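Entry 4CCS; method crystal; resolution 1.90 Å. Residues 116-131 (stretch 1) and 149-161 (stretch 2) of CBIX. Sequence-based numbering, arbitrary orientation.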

# COMPACT_ATOMS: atom_id res chain seq x y z
N PRO A 116 -15.45 -13.98 -16.47
CA PRO A 116 -15.40 -14.93 -15.35
C PRO A 116 -13.98 -14.84 -14.75
O PRO A 116 -12.99 -14.82 -15.49
N LEU A 117 -13.89 -14.74 -13.42
CA LEU A 117 -12.61 -14.60 -12.74
C LEU A 117 -11.64 -15.74 -13.08
O LEU A 117 -10.46 -15.47 -13.31
N ALA A 118 -12.15 -16.99 -13.22
CA ALA A 118 -11.34 -18.16 -13.56
C ALA A 118 -10.69 -18.05 -14.95
O ALA A 118 -9.65 -18.67 -15.17
N GLY A 119 -11.28 -17.26 -15.86
CA GLY A 119 -10.76 -17.07 -17.22
C GLY A 119 -10.02 -15.72 -17.38
O GLY A 119 -9.79 -15.30 -18.51
N THR A 120 -9.67 -15.05 -16.27
CA THR A 120 -8.98 -13.75 -16.28
C THR A 120 -7.55 -13.89 -15.76
O THR A 120 -7.32 -14.56 -14.76
N ARG A 121 -6.60 -13.24 -16.44
CA ARG A 121 -5.18 -13.23 -16.09
C ARG A 121 -4.94 -12.03 -15.15
O ARG A 121 -5.42 -10.93 -15.43
N LEU A 122 -4.20 -12.25 -14.05
CA LEU A 122 -3.93 -11.20 -13.06
C LEU A 122 -2.50 -10.73 -13.03
O LEU A 122 -1.58 -11.54 -13.09
N LEU A 123 -2.31 -9.40 -12.92
CA LEU A 123 -0.99 -8.79 -12.80
C LEU A 123 -0.95 -7.86 -11.58
O LEU A 123 -1.68 -6.87 -11.51
N VAL A 124 -0.08 -8.19 -10.62
CA VAL A 124 0.10 -7.39 -9.42
C VAL A 124 1.30 -6.48 -9.74
O VAL A 124 2.41 -7.00 -9.95
N ALA A 125 1.07 -5.16 -9.85
CA ALA A 125 2.15 -4.21 -10.16
C ALA A 125 2.59 -3.51 -8.88
O ALA A 125 1.76 -2.98 -8.16
N ALA A 126 3.90 -3.53 -8.57
CA ALA A 126 4.38 -2.94 -7.34
C ALA A 126 5.73 -2.25 -7.53
O ALA A 126 6.41 -2.50 -8.53
N HIS A 127 6.10 -1.37 -6.59
CA HIS A 127 7.36 -0.66 -6.66
C HIS A 127 8.54 -1.63 -6.60
O HIS A 127 9.47 -1.52 -7.40
N GLY A 128 8.49 -2.59 -5.67
CA GLY A 128 9.59 -3.51 -5.45
C GLY A 128 10.69 -2.74 -4.71
O GLY A 128 10.42 -1.70 -4.10
N SER A 129 11.93 -3.22 -4.76
CA SER A 129 13.06 -2.57 -4.09
C SER A 129 14.37 -3.06 -4.67
O SER A 129 14.48 -4.24 -5.03
N GLY A 130 15.36 -2.17 -4.72
CA GLY A 130 16.71 -2.52 -5.18
C GLY A 130 17.62 -2.85 -3.98
O GLY A 130 18.68 -3.45 -4.17
N ARG A 131 17.20 -2.47 -2.76
CA ARG A 131 17.96 -2.68 -1.52
C ARG A 131 17.45 -3.82 -0.62
O ARG A 131 18.17 -4.23 0.30
N TYR A 149 -7.96 -18.41 -7.65
CA TYR A 149 -9.27 -17.91 -8.05
C TYR A 149 -9.35 -17.45 -9.50
O TYR A 149 -10.44 -17.20 -10.00
N ALA A 150 -8.20 -17.37 -10.18
CA ALA A 150 -8.12 -16.86 -11.54
C ALA A 150 -7.41 -17.80 -12.51
O ALA A 150 -7.08 -18.93 -12.14
N ALA A 151 -7.17 -17.34 -13.76
CA ALA A 151 -6.46 -18.13 -14.78
C ALA A 151 -4.99 -18.29 -14.39
O ALA A 151 -4.43 -19.38 -14.50
N ALA A 152 -4.38 -17.20 -13.87
CA ALA A 152 -2.99 -17.13 -13.40
C ALA A 152 -2.76 -15.76 -12.75
O ALA A 152 -3.55 -14.84 -12.96
N ALA A 153 -1.68 -15.63 -11.96
CA ALA A 153 -1.33 -14.35 -11.35
C ALA A 153 0.17 -14.20 -11.28
O ALA A 153 0.87 -15.10 -10.82
N THR A 154 0.68 -13.08 -11.79
CA THR A 154 2.11 -12.79 -11.79
C THR A 154 2.33 -11.37 -11.29
O THR A 154 1.36 -10.63 -11.10
N CYS A 155 3.60 -11.01 -11.05
CA CYS A 155 4.01 -9.70 -10.57
C CYS A 155 4.86 -9.00 -11.61
O CYS A 155 5.53 -9.65 -12.41
N GLY A 156 4.89 -7.66 -11.52
CA GLY A 156 5.73 -6.79 -12.32
C GLY A 156 6.17 -5.69 -11.38
O GLY A 156 5.35 -5.20 -10.59
N PHE A 157 7.44 -5.29 -11.45
CA PHE A 157 7.99 -4.28 -10.57
C PHE A 157 8.59 -3.07 -11.31
O PHE A 157 8.86 -3.13 -12.52
N ILE A 158 8.79 -1.99 -10.56
CA ILE A 158 9.41 -0.78 -11.11
C ILE A 158 10.93 -0.82 -10.85
O ILE A 158 11.71 -0.49 -11.75
N GLU A 159 11.34 -1.24 -9.64
CA GLU A 159 12.75 -1.25 -9.21
C GLU A 159 13.54 -2.52 -9.50
O GLU A 159 14.77 -2.49 -9.40
N GLU A 160 12.88 -3.62 -9.82
CA GLU A 160 13.58 -4.89 -9.99
C GLU A 160 12.91 -5.77 -11.00
O GLU A 160 11.76 -5.53 -11.38
N ALA A 161 13.65 -6.80 -11.46
CA ALA A 161 13.11 -7.77 -12.40
C ALA A 161 12.17 -8.71 -11.62
O ALA A 161 12.46 -9.00 -10.45

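Residues 121-126 and 152-157 lie side by side as parallel strands, joined by a regular ladder of backbone hydrogen bonds, so most side chains project to one face of the sheet or the other rather than between the strands. The side-chain packing is therefore richest along the faces and just beyond the strand ends, and Thr154, His127 and Glu159 lose the most surface to the opposing stretch.

Thr154 shares a face with Arg121, Leu123 and Ala152. Its chi1 is p, and OG1 accepts a hydrogen bond from Arg121 NH1 at 2.7 Å, approached near the plane of the guanidinium. Arg121 is long enough to make this reach: its CB points to the sheet face, but the t, p, t course of chi1 to chi3 brings its end back over the neighboring strand, with CD 3.7 Å from Ala152 CB. The small methyl of Ala152 leaves the aliphatic part of the arginine close to the sheet. Leu123 (t, p) also reaches across to Thr154, its CD1 lying 3.7 Å from Thr154 OG1 and 4.0 Å from Gly156 N, so that it spreads over a stretch of backbone where glycine carries no side chain.

The other face is apolar. Leu122 (m, t) packs CB against Ala153 CB at 3.9 Å and extends CD1 to Ala150 CB at 3.5 Å. Val124 (t) meets Cys155 (m), CB to SG, at 4.2 Å, and Ala126 CB sits 4.0 Å from CD1 of Phe157 (m). Short and branched side chains here keep the packing close to the strands, while Phe157 CD1 lies 3.7 Å from Gly128 CA, in the loop that follows the first strand.

After the strands, His127 and Glu159 form a second center. The CB of His127 points away, yet chi1 t and chi2 of 75° return the ring to Glu159, whose CG lies over one ring face, 3.6 Å from the ring centroid, in a CH-pi contact. Glu159 (m, m) thus lays its CG methylene on the ring. His127 ND1 is hydrogen-bonded elsewhere in the structure.

Glu160 (p, t) points toward the loop and does use its carboxylate: OE2 accepts a hydrogen bond from Ser129 N at 2.8 Å. The same OE2 lies 3.2 Å from Gly128 CA, and a CB on Gly128 would clash with it; the positive phi of this residue also favors glycine.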

# COMPACT_ATOMS: atom_id res chain seq x y z
CB PRO A 116 -15.68 -16.29 -16.00
CG PRO A 116 -15.26 -16.13 -17.41
CD PRO A 116 -15.53 -14.69 -17.77
CB LEU A 117 -12.81 -14.43 -11.22
CG LEU A 117 -11.61 -13.96 -10.40
CD1 LEU A 117 -10.99 -12.68 -10.99
CD2 LEU A 117 -12.00 -13.72 -8.95
CB ALA A 118 -12.16 -19.44 -13.45
CB THR A 120 -9.80 -12.69 -15.50
OG1 THR A 120 -11.13 -12.64 -16.02
CG2 THR A 120 -9.20 -11.28 -15.58
CB ARG A 121 -4.36 -13.10 -17.39
CG ARG A 121 -2.86 -13.02 -17.24
CD ARG A 121 -2.23 -14.32 -16.77
NE ARG A 121 -0.79 -14.37 -17.05
CZ ARG A 121 0.13 -13.74 -16.34
NH1 ARG A 121 -0.22 -12.97 -15.31
NH2 ARG A 121 1.41 -13.82 -16.68
CB LEU A 122 -4.37 -11.65 -11.66
CG LEU A 122 -5.83 -12.10 -11.54
CD1 LEU A 122 -6.14 -12.53 -10.12
CD2 LEU A 122 -6.79 -11.01 -12.02
CB LEU A 123 -0.60 -8.04 -14.08
CG LEU A 123 0.79 -7.38 -14.09
CD1 LEU A 123 1.93 -8.42 -14.10
CD2 LEU A 123 0.91 -6.46 -15.29
CB VAL A 124 0.34 -8.27 -8.16
CG1 VAL A 124 0.76 -7.43 -6.96
CG2 VAL A 124 -0.89 -9.13 -7.85
CB ALA A 125 1.67 -3.19 -11.18
CB ALA A 126 4.47 -4.01 -6.25
CB HIS A 127 7.48 0.39 -5.54
CG HIS A 127 8.70 1.26 -5.66
ND1 HIS A 127 8.77 2.27 -6.62
CD2 HIS A 127 9.83 1.28 -4.92
CE1 HIS A 127 9.95 2.86 -6.44
NE2 HIS A 127 10.61 2.31 -5.42
CB SER A 129 13.03 -2.86 -2.59
OG SER A 129 14.12 -2.26 -1.90
CB ARG A 131 18.05 -1.36 -0.73
CG ARG A 131 18.94 -0.32 -1.40
CD ARG A 131 19.52 0.67 -0.40
NE ARG A 131 20.66 1.39 -0.97
CZ ARG A 131 21.39 2.29 -0.31
NH1 ARG A 131 21.11 2.59 0.95
NH2 ARG A 131 22.41 2.90 -0.91
CB TYR A 149 -9.71 -16.79 -7.09
CG TYR A 149 -9.64 -17.19 -5.64
CD1 TYR A 149 -10.66 -17.92 -5.04
CD2 TYR A 149 -8.53 -16.86 -4.86
CE1 TYR A 149 -10.58 -18.31 -3.70
CE2 TYR A 149 -8.44 -17.25 -3.53
CZ TYR A 149 -9.48 -17.96 -2.95
OH TYR A 149 -9.39 -18.32 -1.63
CB ALA A 150 -7.43 -15.51 -11.52
CB ALA A 151 -6.57 -17.47 -16.15
CB ALA A 152 -2.03 -17.31 -14.58
CB ALA A 153 -1.95 -14.21 -9.96
CB THR A 154 2.73 -12.98 -13.17
OG1 THR A 154 2.07 -12.11 -14.08
CG2 THR A 154 2.70 -14.45 -13.65
CB CYS A 155 4.79 -9.83 -9.27
SG CYS A 155 3.84 -10.50 -7.88
CB PHE A 157 9.02 -4.89 -9.61
CG PHE A 157 8.47 -6.06 -8.82
CD1 PHE A 157 7.72 -5.84 -7.66
CD2 PHE A 157 8.67 -7.36 -9.24
CE1 PHE A 157 7.20 -6.91 -6.94
CE2 PHE A 157 8.14 -8.44 -8.51
CZ PHE A 157 7.40 -8.21 -7.37
CB ILE A 158 8.72 0.50 -10.53
CG1 ILE A 158 7.33 0.70 -11.18
CG2 ILE A 158 9.57 1.77 -10.74
CD1 ILE A 158 6.20 0.24 -10.42
CB GLU A 159 12.85 -0.94 -7.71
CG GLU A 159 12.52 0.49 -7.37
CD GLU A 159 13.48 1.53 -7.90
OE1 GLU A 159 14.70 1.41 -7.64
OE2 GLU A 159 13.02 2.46 -8.59
CB GLU A 160 13.68 -5.60 -8.62
CG GLU A 160 12.33 -6.00 -8.05
CD GLU A 160 12.37 -6.53 -6.63
OE1 GLU A 160 12.89 -7.65 -6.42
OE2 GLU A 160 11.84 -5.83 -5.74
CB ALA A 161 14.24 -8.56 -13.06